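Local coordinates for ABC-type transport system, sugar-family extracellular solute-binding protein (Peptoclostridium difficile 630, PDB 6HNI) that binds tyrosine as the extracellular lipoprotein component of an ABC transport system, probably delivering it for uptake, and also has adhesive properties, at residues K143-L147 / L251-G255; D210-T216 / I236-E242; M224-S228 / P245-A250; I291-D296 / N310-T316. The protein carries 1 engineered substitution. All coordinates share one frame; numbering follows the deposited sequence.

Contact 1: residues K143-L147 / L251-G255; sequences KGLEL and LACQG
Leu147 makes the snug part of this contact, pressing one branch onto strand 252-255 just where the side chain of Ala252 gives way to the backbone of the next residues. Its CD1 lies 3.6 Å from Cys253 C and 4.0 Å from Ala252 CB. With CG anti to its own carbonyl carbon (chi1 -57°), the leucine drops toward the strand. A branched aliphatic chain suits the spot, because it can cover a peptide group and also reach Ile291 of strand 290-294. The small methyl of Ala252 lets it come close. Cys253 turns its sulfur the other way, toward helix 243-247, and offers this side only its backbone.

Toward Gln254 the contact becomes polar and opens toward solvent. The glutamine chain is extended (chi1 -178°), and its CB passes 3.5 Å from Lys143 O. The end of the chain comes close to both that carbonyl and the carboxylate of Glu146, the Gln254 amide and Glu146 carboxylate planes standing 85° apart. Lys143 bends at chi2; its CB is 3.5 Å from Gln254 O. Lys143 and Glu146 suit this open side, since their aliphatic parts can lie along the surface while their charged ends stay near solvent.

Helix 141-145 and the turn after it thus lie against strand 252-255, which joins strand 238-240 to strand 290-294, in the two-lobed fold of periplasmic-binding-protein relatives.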
loop_
_atom_site.group_PDB
_atom_site.type_symbol
_atom_site.label_atom_id
_atom_site.label_comp_id
_atom_site.label_asym_id
_atom_site.label_seq_id
_atom_site.Cartn_x
_atom_site.Cartn_y
_atom_site.Cartn_z
ATOM N N LYS A 143 15.004 0.078 0.580
ATOM C CA LYS A 143 14.837 -0.823 -0.559
ATOM C C LYS A 143 14.678 -0.081 -1.871
ATOM O O LYS A 143 15.247 -0.437 -2.868
ATOM C CB LYS A 143 13.640 -1.762 -0.338
ATOM C CG LYS A 143 13.864 -2.747 0.815
ATOM C CD LYS A 143 14.880 -3.822 0.469
ATOM C CE LYS A 143 14.945 -4.893 1.567
ATOM N NZ LYS A 143 15.974 -5.893 1.193
ATOM N N GLY A 144 13.846 0.930 -1.867
ATOM C CA GLY A 144 13.716 1.754 -3.059
ATOM C C GLY A 144 14.925 2.631 -3.327
ATOM O O GLY A 144 15.361 2.762 -4.479
ATOM N N LEU A 145 15.500 3.206 -2.279
ATOM C CA LEU A 145 16.625 4.116 -2.454
ATOM C C LEU A 145 17.908 3.408 -2.920
ATOM O O LEU A 145 18.746 4.031 -3.551
ATOM C CB LEU A 145 16.793 4.983 -1.202
ATOM C CG LEU A 145 15.573 5.890 -0.932
ATOM C CD1 LEU A 145 15.766 6.705 0.329
ATOM C CD2 LEU A 145 15.161 6.770 -2.092
ATOM N N GLU A 146 18.027 2.110 -2.661
ATOM C CA GLU A 146 19.065 1.212 -3.262
ATOM C C GLU A 146 19.108 1.311 -4.774
ATOM O O GLU A 146 20.166 1.172 -5.388
ATOM C CB GLU A 146 18.821 -0.308 -2.876
ATOM C CG GLU A 146 19.348 -0.719 -1.520
ATOM C CD GLU A 146 18.944 -2.132 -1.066
ATOM O OE1 GLU A 146 18.767 -3.051 -1.924
ATOM O OE2 GLU A 146 18.815 -2.326 0.165
ATOM N N LEU A 147 17.950 1.558 -5.377
ATOM C CA LEU A 147 17.845 1.620 -6.811
ATOM C C LEU A 147 18.446 2.876 -7.425
ATOM O O LEU A 147 18.684 2.908 -8.617
ATOM C CB LEU A 147 16.393 1.447 -7.242
ATOM C CG LEU A 147 15.705 0.133 -6.765
ATOM C CD1 LEU A 147 14.307 0.185 -7.328
ATOM C CD2 LEU A 147 16.494 -1.100 -7.201
ATOM N N LEU A 251 9.081 4.337 -12.746
ATOM C CA LEU A 251 10.181 3.624 -13.358
ATOM C C LEU A 251 10.474 2.269 -12.721
ATOM O O LEU A 251 10.643 1.276 -13.441
ATOM C CB LEU A 251 11.471 4.443 -13.336
ATOM C CG LEU A 251 12.741 3.793 -13.839
ATOM C CD1 LEU A 251 12.586 3.400 -15.287
ATOM C CD2 LEU A 251 13.946 4.716 -13.643
ATOM N N ALA A 252 10.587 2.248 -11.398
ATOM C CA ALA A 252 11.087 1.038 -10.728
ATOM C C ALA A 252 10.708 0.967 -9.281
ATOM O O ALA A 252 10.383 1.982 -8.651
ATOM C CB ALA A 252 12.587 0.946 -10.843
ATOM N N CYS A 253 10.751 -0.262 -8.741
ATOM C CA CYS A 253 10.547 -0.523 -7.324
ATOM C C CYS A 253 11.331 -1.756 -6.894
ATOM O O CYS A 253 11.767 -2.545 -7.739
ATOM C CB CYS A 253 9.066 -0.736 -7.047
ATOM S SG CYS A 253 8.463 -2.338 -7.640
ATOM N N GLN A 254 11.489 -1.902 -5.578
ATOM C CA GLN A 254 12.001 -3.122 -4.990
ATOM C C GLN A 254 11.063 -3.358 -3.796
ATOM O O GLN A 254 11.292 -2.875 -2.675
ATOM C CB GLN A 254 13.460 -2.986 -4.541
ATOM C CG GLN A 254 14.020 -4.273 -3.971
ATOM C CD GLN A 254 15.498 -4.200 -3.693
ATOM O OE1 GLN A 254 16.092 -3.082 -3.497
ATOM N NE2 GLN A 254 16.107 -5.318 -3.697
ATOM N N GLY A 255 9.962 -4.054 -4.086
ATOM C CA GLY A 255 8.849 -4.144 -3.165
ATOM C C GLY A 255 8.259 -5.526 -2.975
ATOM O O GLY A 255 8.686 -6.459 -3.627
#

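Contact 2: residues D210-T216 / I236-E242; sequences DVLYVPT and IPVIAAE. With TYR (tyrosine), chain B.
Leu212 and Val238 lie side by side and point the same way, as expected of bridge partners in a parallel beta-sheet, here part of the central sheet of a Rossmann-like lobe. Leu212 CD2 rests 4.0 Å from Val238 CG1. The same methyl serves the next pair along this face: Val214 slants across it, with CG2 3.6 Å from Val238 CG1. Beta-branched and aliphatic residues fill the face well, since helix 224-233 packs upon it through Val227 and Ala231.

Tyr213 and Ile239 project from the reverse face. The tyrosine ring runs on toward the end of the strand, carrying OH to 3.7 Å from Ala241 CB. Between the faces the backbones are laced in parallel fashion: Leu212 O receives Ile239 N at 2.8 Å, and Ile239 O in turn receives Val214 N, which lies in the carbonyl plane.

Past the strand ends, the chains enter the tyrosine pocket. Thr216 CG2 packs 3.6 Å from Ala241 CB, leaving OG1 to take the ligand's amino group, while Gln172 bonds the same oxygen. Glu242 is the N-cap of helix 243-247, its OE1 accepting from Gly244 N. The glutamate chain sets out between the backbone N and the carbonyl carbon (chi1 61°) and bends at chi2, which carries the second oxygen to the ligand: Glu242 OE2 accepts a very short 2.5 Å bond from the phenolic OH of the bound tyrosine.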
loop_
_atom_site.group_PDB
_atom_site.type_symbol
_atom_site.label_atom_id
_atom_site.label_comp_id
_atom_site.label_asym_id
_atom_site.label_seq_id
_atom_site.Cartn_x
_atom_site.Cartn_y
_atom_site.Cartn_z
ATOM N N ASP A 210 15.944 15.572 -8.354
ATOM C CA ASP A 210 16.620 14.702 -9.278
ATOM C C ASP A 210 15.809 13.396 -9.492
ATOM O O ASP A 210 15.941 12.744 -10.540
ATOM C CB ASP A 210 18.006 14.361 -8.736
ATOM C CG ASP A 210 18.910 15.599 -8.520
ATOM O OD1 ASP A 210 18.883 16.503 -9.393
ATOM O OD2 ASP A 210 19.663 15.648 -7.499
ATOM N N VAL A 211 15.047 13.005 -8.460
ATOM C CA VAL A 211 14.269 11.750 -8.461
ATOM C C VAL A 211 13.063 11.973 -7.552
ATOM O O VAL A 211 13.132 12.743 -6.597
ATOM C CB VAL A 211 15.170 10.591 -7.968
ATOM C CG1 VAL A 211 15.484 10.735 -6.480
ATOM C CG2 VAL A 211 14.519 9.214 -8.218
ATOM N N LEU A 212 11.956 11.305 -7.894
ATOM C CA LEU A 212 10.733 11.289 -7.069
ATOM C C LEU A 212 10.622 9.926 -6.393
ATOM O O LEU A 212 10.818 8.910 -7.083
ATOM C CB LEU A 212 9.527 11.489 -7.889
ATOM C CG LEU A 212 8.249 11.735 -7.112
ATOM C CD1 LEU A 212 8.166 13.076 -6.430
ATOM C CD2 LEU A 212 7.049 11.549 -8.019
ATOM N N TYR A 213 10.381 9.954 -5.100
ATOM C CA TYR A 213 10.045 8.690 -4.359
ATOM C C TYR A 213 8.549 8.681 -4.081
ATOM O O TYR A 213 7.998 9.652 -3.556
ATOM C CB TYR A 213 10.836 8.636 -3.077
ATOM C CG TYR A 213 10.583 7.352 -2.271
ATOM C CD1 TYR A 213 11.187 6.166 -2.624
ATOM C CD2 TYR A 213 9.721 7.322 -1.178
ATOM C CE1 TYR A 213 10.907 4.989 -1.902
ATOM C CE2 TYR A 213 9.488 6.152 -0.469
ATOM C CZ TYR A 213 10.136 5.040 -0.842
ATOM O OH TYR A 213 9.850 3.850 -0.113
ATOM N N VAL A 214 7.894 7.560 -4.406
ATOM C CA VAL A 214 6.465 7.407 -4.148
ATOM C C VAL A 214 6.273 6.416 -3.001
ATOM O O VAL A 214 6.437 5.184 -3.201
ATOM C CB VAL A 214 5.717 7.021 -5.410
ATOM C CG1 VAL A 214 4.226 6.809 -5.134
ATOM C CG2 VAL A 214 5.921 8.070 -6.515
ATOM N N PRO A 215 5.922 6.902 -1.829
ATOM C CA PRO A 215 5.597 5.984 -0.719
ATOM C C PRO A 215 4.286 5.260 -1.021
ATOM O O PRO A 215 3.642 5.461 -2.025
ATOM C CB PRO A 215 5.437 6.916 0.491
ATOM C CG PRO A 215 5.426 8.283 -0.029
ATOM C CD PRO A 215 5.561 8.305 -1.500
ATOM N N THR A 216 3.953 4.326 -0.107
ATOM C CA THR A 216 2.638 3.671 -0.185
ATOM C C THR A 216 1.510 4.559 0.355
ATOM O O THR A 216 1.022 4.424 1.456
ATOM C CB THR A 216 2.649 2.252 0.471
ATOM O OG1 THR A 216 2.878 2.339 1.841
ATOM C CG2 THR A 216 3.665 1.382 -0.248
ATOM N N ILE A 236 12.419 12.987 -15.108
ATOM C CA ILE A 236 12.584 12.695 -13.673
ATOM C C ILE A 236 12.272 11.215 -13.447
ATOM O O ILE A 236 11.127 10.810 -13.679
ATOM C CB ILE A 236 11.641 13.558 -12.783
ATOM C CG1 ILE A 236 11.868 15.079 -13.006
ATOM C CG2 ILE A 236 11.838 13.262 -11.288
ATOM C CD1 ILE A 236 10.834 15.948 -12.306
ATOM N N PRO A 237 13.282 10.423 -12.996
ATOM C CA PRO A 237 12.980 9.010 -12.597
ATOM C C PRO A 237 12.105 9.000 -11.361
ATOM O O PRO A 237 12.305 9.762 -10.406
ATOM C CB PRO A 237 14.355 8.414 -12.316
ATOM C CG PRO A 237 15.375 9.434 -12.728
ATOM C CD PRO A 237 14.716 10.759 -12.846
ATOM N N VAL A 238 11.120 8.115 -11.393
ATOM C CA VAL A 238 10.238 7.893 -10.251
ATOM C C VAL A 238 10.426 6.447 -9.673
ATOM O O VAL A 238 10.232 5.483 -10.402
ATOM C CB VAL A 238 8.774 8.068 -10.679
ATOM C CG1 VAL A 238 7.870 7.887 -9.505
ATOM C CG2 VAL A 238 8.553 9.457 -11.299
ATOM N N ILE A 239 10.871 6.413 -8.445
ATOM C CA ILE A 239 11.010 5.132 -7.701
ATOM C C ILE A 239 9.807 5.060 -6.809
ATOM O O ILE A 239 9.565 5.893 -5.957
ATOM C CB ILE A 239 12.300 5.128 -6.873
ATOM C CG1 ILE A 239 13.543 5.277 -7.748
ATOM C CG2 ILE A 239 12.364 3.873 -6.027
ATOM C CD1 ILE A 239 13.656 4.353 -8.910
ATOM N N ALA A 240 9.081 3.926 -6.920
ATOM C CA ALA A 240 7.942 3.687 -6.031
ATOM C C ALA A 240 8.276 2.615 -5.013
ATOM O O ALA A 240 9.148 1.757 -5.261
ATOM C CB ALA A 240 6.725 3.251 -6.824
ATOM N N ALA A 241 7.546 2.628 -3.917
ATOM C CA ALA A 241 7.713 1.621 -2.847
ATOM C C ALA A 241 7.265 0.216 -3.238
ATOM O O ALA A 241 7.769 -0.730 -2.639
ATOM C CB ALA A 241 6.977 2.065 -1.616
ATOM N N GLU A 242 6.389 0.093 -4.215
ATOM C CA GLU A 242 5.867 -1.213 -4.659
ATOM C C GLU A 242 5.476 -1.177 -6.096
ATOM O O GLU A 242 5.602 -0.111 -6.736
ATOM C CB GLU A 242 4.743 -1.690 -3.738
ATOM C CG GLU A 242 3.510 -0.806 -3.651
ATOM C CD GLU A 242 2.402 -1.130 -4.641
ATOM O OE1 GLU A 242 2.413 -2.236 -5.264
ATOM O OE2 GLU A 242 1.473 -0.283 -4.795
HETATM N N TYR B . 0.260 1.327 2.737
HETATM C CA TYR B . -1.038 1.940 2.406
HETATM C C TYR B . -1.860 2.106 3.675
HETATM O O TYR B . -3.029 2.455 3.567
HETATM C CB TYR B . -1.755 1.232 1.239
HETATM C CG TYR B . -1.016 1.355 -0.053
HETATM C CD1 TYR B . -0.896 2.632 -0.675
HETATM C CD2 TYR B . -0.372 0.319 -0.661
HETATM C CE1 TYR B . -0.151 2.775 -1.817
HETATM C CE2 TYR B . 0.377 0.447 -1.810
HETATM C CZ TYR B . 0.498 1.724 -2.406
HETATM O OH TYR B . 1.252 1.876 -3.553
HETATM O OXT TYR B . -1.333 1.990 4.762
#

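Contact 3: residues M224-S228 / P245-A250; sequences MPIVS and PVEKGA. With EDO (1,2-ethanediol), chain F.
The flat peptide carbonyl of Gly249 is approached from above by the hydroxyl of Ser228: OG donates to Gly249 O at 2.7 Å, standing 43° out of the carbonyl plane. The serine OG lies anti to the backbone N (chi1 170°), and Ser228 CB itself lies 3.2 Å from Gly249 O, an approach a small side chain allows. Around the Pro245 ring, Met224 meets the CB corner, bringing CG to 3.6 Å from Pro245 CB. In the conformer described, the methionine bends at chi2 and chi3, and CE ends 4.0 Å from Ala250 CB; an unbranched, flexible chain suits this winding path. Pro245 also touches the bound tyrosine, placing this packing beside its pocket.

Helix 243-247 stops here in a Schellman motif: Ala250 N bonds Pro245 O, and Gly249 N bonds Val246 O. At the positive phi (114°) of Gly249, the C-prime residue, a CB would jam against the preceding carbonyl O and clash with Ser228 OG. Farther out, Lys248 lays CB 3.7 Å from Met224 CB, while its charged end leads away. On the exposed flank Ile226 N, in the first turn of helix 224-233, donates to O1 of an ethanediol that probably came from the crystallisation liquor.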
loop_
_atom_site.group_PDB
_atom_site.type_symbol
_atom_site.label_atom_id
_atom_site.label_comp_id
_atom_site.label_asym_id
_atom_site.label_seq_id
_atom_site.Cartn_x
_atom_site.Cartn_y
_atom_site.Cartn_z
ATOM N N MET A 224 -1.234 7.834 -10.238
ATOM C CA MET A 224 0.091 7.564 -10.809
ATOM C C MET A 224 0.225 7.857 -12.296
ATOM O O MET A 224 1.238 8.371 -12.724
ATOM C CB MET A 224 0.569 6.132 -10.509
ATOM C CG MET A 224 1.407 6.077 -9.251
ATOM S SD MET A 224 2.891 7.152 -9.202
ATOM C CE MET A 224 3.530 6.992 -10.876
ATOM N N PRO A 225 -0.809 7.537 -13.098
ATOM C CA PRO A 225 -0.642 7.852 -14.529
ATOM C C PRO A 225 -0.377 9.344 -14.814
ATOM O O PRO A 225 0.385 9.641 -15.746
ATOM C CB PRO A 225 -1.942 7.356 -15.140
ATOM C CG PRO A 225 -2.347 6.217 -14.206
ATOM C CD PRO A 225 -2.010 6.726 -12.840
ATOM N N ILE A 226 -0.991 10.234 -14.048
ATOM C CA ILE A 226 -0.717 11.676 -14.135
ATOM C C ILE A 226 0.706 12.002 -13.690
ATOM O O ILE A 226 1.447 12.739 -14.383
ATOM C CB ILE A 226 -1.735 12.496 -13.305
ATOM C CG1 ILE A 226 -3.142 12.345 -13.909
ATOM C CG2 ILE A 226 -1.360 14.000 -13.294
ATOM C CD1 ILE A 226 -4.269 12.908 -13.080
ATOM N N VAL A 227 1.109 11.486 -12.533
ATOM C CA VAL A 227 2.442 11.710 -12.016
ATOM C C VAL A 227 3.490 11.240 -13.002
ATOM O O VAL A 227 4.434 11.997 -13.328
ATOM C CB VAL A 227 2.637 11.061 -10.639
ATOM C CG1 VAL A 227 4.090 11.120 -10.192
ATOM C CG2 VAL A 227 1.734 11.685 -9.618
ATOM N N SER A 228 3.299 10.049 -13.536
ATOM C CA SER A 228 4.197 9.453 -14.512
ATOM C C SER A 228 4.353 10.319 -15.779
ATOM O O SER A 228 5.467 10.562 -16.251
ATOM C CB SER A 228 3.707 8.043 -14.916
ATOM O OG SER A 228 4.439 7.547 -16.034
ATOM N N PRO A 245 2.463 1.168 -8.669
ATOM C CA PRO A 245 2.766 2.418 -9.414
ATOM C C PRO A 245 3.683 2.201 -10.596
ATOM O O PRO A 245 3.628 2.968 -11.544
ATOM C CB PRO A 245 3.431 3.266 -8.331
ATOM C CG PRO A 245 2.758 2.842 -7.055
ATOM C CD PRO A 245 2.578 1.354 -7.223
ATOM N N VAL A 246 4.560 1.203 -10.555
ATOM C CA VAL A 246 5.410 0.870 -11.692
ATOM C C VAL A 246 4.570 0.424 -12.879
ATOM O O VAL A 246 4.777 0.898 -14.007
ATOM C CB VAL A 246 6.522 -0.126 -11.311
ATOM C CG1 VAL A 246 7.378 -0.545 -12.497
ATOM C CG2 VAL A 246 7.360 0.412 -10.169
ATOM N N GLU A 247 3.583 -0.447 -12.623
ATOM C CA GLU A 247 2.644 -0.846 -13.667
ATOM C C GLU A 247 1.895 0.359 -14.243
ATOM O O GLU A 247 1.565 0.372 -15.439
ATOM C CB GLU A 247 1.606 -1.873 -13.163
ATOM C CG GLU A 247 2.187 -3.190 -12.662
ATOM C CD GLU A 247 1.133 -4.128 -12.077
ATOM O OE1 GLU A 247 -0.017 -3.704 -11.767
ATOM O OE2 GLU A 247 1.469 -5.315 -11.922
ATOM N N LYS A 248 1.687 1.395 -13.403
ATOM C CA LYS A 248 0.971 2.615 -13.791
ATOM C C LYS A 248 1.908 3.749 -14.263
ATOM O O LYS A 248 1.432 4.872 -14.477
ATOM C CB LYS A 248 0.080 3.129 -12.636
ATOM C CG LYS A 248 -1.027 2.166 -12.153
ATOM C CD LYS A 248 -2.125 1.960 -13.208
ATOM C CE LYS A 248 -3.211 0.970 -12.812
ATOM N NZ LYS A 248 -3.996 0.712 -14.049
ATOM N N GLY A 249 3.202 3.473 -14.470
ATOM C CA GLY A 249 4.113 4.389 -15.076
ATOM C C GLY A 249 5.248 4.961 -14.243
ATOM O O GLY A 249 5.981 5.785 -14.745
ATOM N N ALA A 250 5.439 4.550 -13.005
ATOM C CA ALA A 250 6.708 4.794 -12.318
ATOM C C ALA A 250 7.824 3.980 -13.009
ATOM O O ALA A 250 7.569 2.991 -13.687
ATOM C CB ALA A 250 6.617 4.426 -10.832
HETATM C C1 EDO F . -5.180 9.051 -13.149
HETATM O O1 EDO F . -3.846 9.317 -12.888
HETATM C C2 EDO F . -5.469 8.697 -14.591
HETATM O O2 EDO F . -5.688 9.881 -15.356
#

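Contact 4: residues I291-D296 / N310-T316; sequences IIVNED and NISYVKT
Val293 and Tyr313 run side by side, the valine's CG1 meeting the ring edge 3.6 Å from Tyr313 CE1. One face of that ring is taken by Ile311, whose CG2 also packs 3.6 Å from Val293 CG2, so three residues interlock here. On the reverse side Ile292 and Val314 cross at about a right angle; branched chains supply the methyls.

The backbone sets these pairs in parallel register: Val293 N donates to Ser312 O and Val293 O accepts from Val314 N, at 3.0 and 2.9 Å. One water bridges Ile291 N to Asn310 O; another bonds Ile291 O and Ser312 OG, and weakly Asn310 O.

Side chains take over beyond the strand end. With CG swung opposite the backbone N (chi1 -179°), Asn294 sends ND2 to Thr316 OG1 at 3.0 Å, almost in the amide plane, and also to Val246 O. Its OD1 caps the following helix, through Ile297 N and a weak bond from Asp296 N. Asp296 OD2 receives Thr316 N at 2.9 Å. Further out, Lys305 makes a cation-pi contact with Tyr313. Strand 290-294, helix 295-300 and strand 311-314 together form a beta-alpha-beta unit.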
loop_
_atom_site.group_PDB
_atom_site.type_symbol
_atom_site.label_atom_id
_atom_site.label_comp_id
_atom_site.label_asym_id
_atom_site.label_seq_id
_atom_site.Cartn_x
_atom_site.Cartn_y
_atom_site.Cartn_z
ATOM N N ILE A 291 12.696 -6.722 -7.577
ATOM C CA ILE A 291 12.896 -5.505 -8.367
ATOM C C ILE A 291 12.106 -5.626 -9.671
ATOM O O ILE A 291 12.264 -6.600 -10.436
ATOM C CB ILE A 291 14.384 -5.229 -8.683
ATOM C CG1 ILE A 291 15.221 -5.125 -7.422
ATOM C CG2 ILE A 291 14.558 -3.928 -9.533
ATOM C CD1 ILE A 291 16.708 -5.145 -7.660
ATOM N N ILE A 292 11.219 -4.647 -9.902
ATOM C CA ILE A 292 10.375 -4.598 -11.084
ATOM C C ILE A 292 10.542 -3.176 -11.682
ATOM O O ILE A 292 10.510 -2.153 -10.974
ATOM C CB ILE A 292 8.889 -4.924 -10.753
ATOM C CG1 ILE A 292 8.773 -6.396 -10.275
ATOM C CG2 ILE A 292 8.000 -4.664 -11.961
ATOM C CD1 ILE A 292 7.382 -6.804 -9.811
ATOM N N VAL A 293 10.747 -3.166 -12.999
ATOM C CA VAL A 293 11.025 -1.965 -13.761
ATOM C C VAL A 293 10.037 -1.904 -14.933
ATOM O O VAL A 293 9.731 -2.904 -15.556
ATOM C CB VAL A 293 12.464 -1.989 -14.285
ATOM C CG1 VAL A 293 12.713 -0.863 -15.297
ATOM C CG2 VAL A 293 13.443 -1.916 -13.137
ATOM N N ASN A 294 9.553 -0.704 -15.232
ATOM C CA ASN A 294 8.674 -0.478 -16.334
ATOM C C ASN A 294 9.583 -0.211 -17.499
ATOM O O ASN A 294 10.205 0.867 -17.598
ATOM C CB ASN A 294 7.680 0.658 -16.030
ATOM C CG ASN A 294 6.699 0.913 -17.173
ATOM O OD1 ASN A 294 7.092 0.953 -18.333
ATOM N ND2 ASN A 294 5.412 1.074 -16.844
ATOM N N GLU A 295 9.663 -1.157 -18.439
ATOM C CA GLU A 295 10.580 -1.022 -19.582
ATOM C C GLU A 295 10.195 0.107 -20.538
ATOM O O GLU A 295 11.035 0.598 -21.271
ATOM C CB GLU A 295 10.735 -2.348 -20.360
ATOM C CG GLU A 295 9.512 -2.855 -21.115
ATOM C CD GLU A 295 9.837 -4.067 -22.005
ATOM O OE1 GLU A 295 9.819 -3.940 -23.245
ATOM O OE2 GLU A 295 10.123 -5.159 -21.475
ATOM N N ASP A 296 8.908 0.490 -20.564
ATOM C CA ASP A 296 8.444 1.573 -21.449
ATOM C C ASP A 296 8.959 2.905 -20.914
ATOM O O ASP A 296 9.428 3.763 -21.662
ATOM C CB ASP A 296 6.908 1.656 -21.499
ATOM C CG ASP A 296 6.267 0.455 -22.161
ATOM O OD1 ASP A 296 6.826 0.042 -23.197
ATOM O OD2 ASP A 296 5.218 -0.054 -21.659
ATOM N N ASN A 310 18.241 -10.316 -11.620
ATOM C CA ASN A 310 17.085 -10.274 -10.733
ATOM C C ASN A 310 16.039 -9.191 -11.110
ATOM O O ASN A 310 15.004 -9.102 -10.463
ATOM C CB ASN A 310 17.532 -10.108 -9.272
ATOM C CG ASN A 310 18.293 -11.321 -8.738
ATOM O OD1 ASN A 310 19.506 -11.268 -8.588
ATOM N ND2 ASN A 310 17.577 -12.411 -8.437
ATOM N N ILE A 311 16.275 -8.379 -12.134
ATOM C CA ILE A 311 15.218 -7.438 -12.571
ATOM C C ILE A 311 14.187 -8.091 -13.492
ATOM O O ILE A 311 14.563 -8.767 -14.445
ATOM C CB ILE A 311 15.830 -6.220 -13.293
ATOM C CG1 ILE A 311 16.647 -5.432 -12.273
ATOM C CG2 ILE A 311 14.708 -5.280 -13.748
ATOM C CD1 ILE A 311 17.567 -4.394 -12.926
ATOM N N SER A 312 12.897 -7.882 -13.204
ATOM C CA SER A 312 11.785 -8.249 -14.094
ATOM C C SER A 312 11.190 -6.974 -14.694
ATOM O O SER A 312 11.211 -5.921 -14.028
ATOM C CB SER A 312 10.697 -8.999 -13.315
ATOM O OG SER A 312 11.153 -10.262 -12.850
ATOM N N TYR A 313 10.679 -7.079 -15.920
ATOM C CA TYR A 313 10.128 -5.905 -16.600
ATOM C C TYR A 313 8.635 -6.047 -16.826
ATOM O O TYR A 313 8.116 -7.158 -17.069
ATOM C CB TYR A 313 10.846 -5.684 -17.935
ATOM C CG TYR A 313 12.299 -5.313 -17.713
ATOM C CD1 TYR A 313 12.651 -4.010 -17.367
ATOM C CD2 TYR A 313 13.298 -6.265 -17.765
ATOM C CE1 TYR A 313 13.978 -3.661 -17.126
ATOM C CE2 TYR A 313 14.619 -5.945 -17.534
ATOM C CZ TYR A 313 14.956 -4.637 -17.206
ATOM O OH TYR A 313 16.252 -4.301 -16.955
ATOM N N VAL A 314 7.980 -4.900 -16.700
ATOM C CA VAL A 314 6.555 -4.732 -16.963
ATOM C C VAL A 314 6.388 -3.647 -18.040
ATOM O O VAL A 314 7.272 -2.791 -18.236
ATOM C CB VAL A 314 5.709 -4.423 -15.720
ATOM C CG1 VAL A 314 5.710 -5.600 -14.703
ATOM C CG2 VAL A 314 6.120 -3.125 -15.043
ATOM N N LYS A 315 5.216 -3.651 -18.668
ATOM C CA LYS A 315 4.842 -2.624 -19.654
ATOM C C LYS A 315 3.625 -1.951 -19.122
ATOM O O LYS A 315 2.902 -2.537 -18.333
ATOM C CB LYS A 315 4.586 -3.256 -21.003
ATOM C CG LYS A 315 5.860 -3.854 -21.571
ATOM C CD LYS A 315 5.593 -4.522 -22.896
ATOM C CE LYS A 315 6.873 -4.662 -23.696
ATOM N NZ LYS A 315 6.621 -5.237 -25.045
ATOM N N THR A 316 3.401 -0.711 -19.520
ATOM C CA THR A 316 2.353 0.109 -18.897
ATOM C C THR A 316 0.940 -0.476 -19.005
ATOM O O THR A 316 0.499 -0.840 -20.101
ATOM C CB THR A 316 2.406 1.546 -19.419
ATOM O OG1 THR A 316 3.667 2.094 -19.045
ATOM C CG2 THR A 316 1.278 2.420 -18.795
HETATM O O HOH W 1 11.704 -9.251 -10.197
HETATM O O HOH W 2 14.419 -8.973 -7.909
#

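Contacts 2 and 3 are buried, contact 1 is partly so, and contact 4 lies at the surface. Segment 251-255 ties three of them together: Leu251 and Ala252 bond through the backbone to strand 238-240 of contact 2, while Leu251 and Cys253 do so to strand 290-294 of contact 4. Contacts 2 and 3 alternate along the chain and share a core, with Ala240 meeting Pro245 and Leu212 meeting Val227. Contacts 2 and 4 are both parallel strand pairs, yet the inner one is mostly aliphatic along its strands and ends at the ligand, whereas the outer one ends in charged and amide groups. Contacts 1 and 3 instead bring helices against strand or turn.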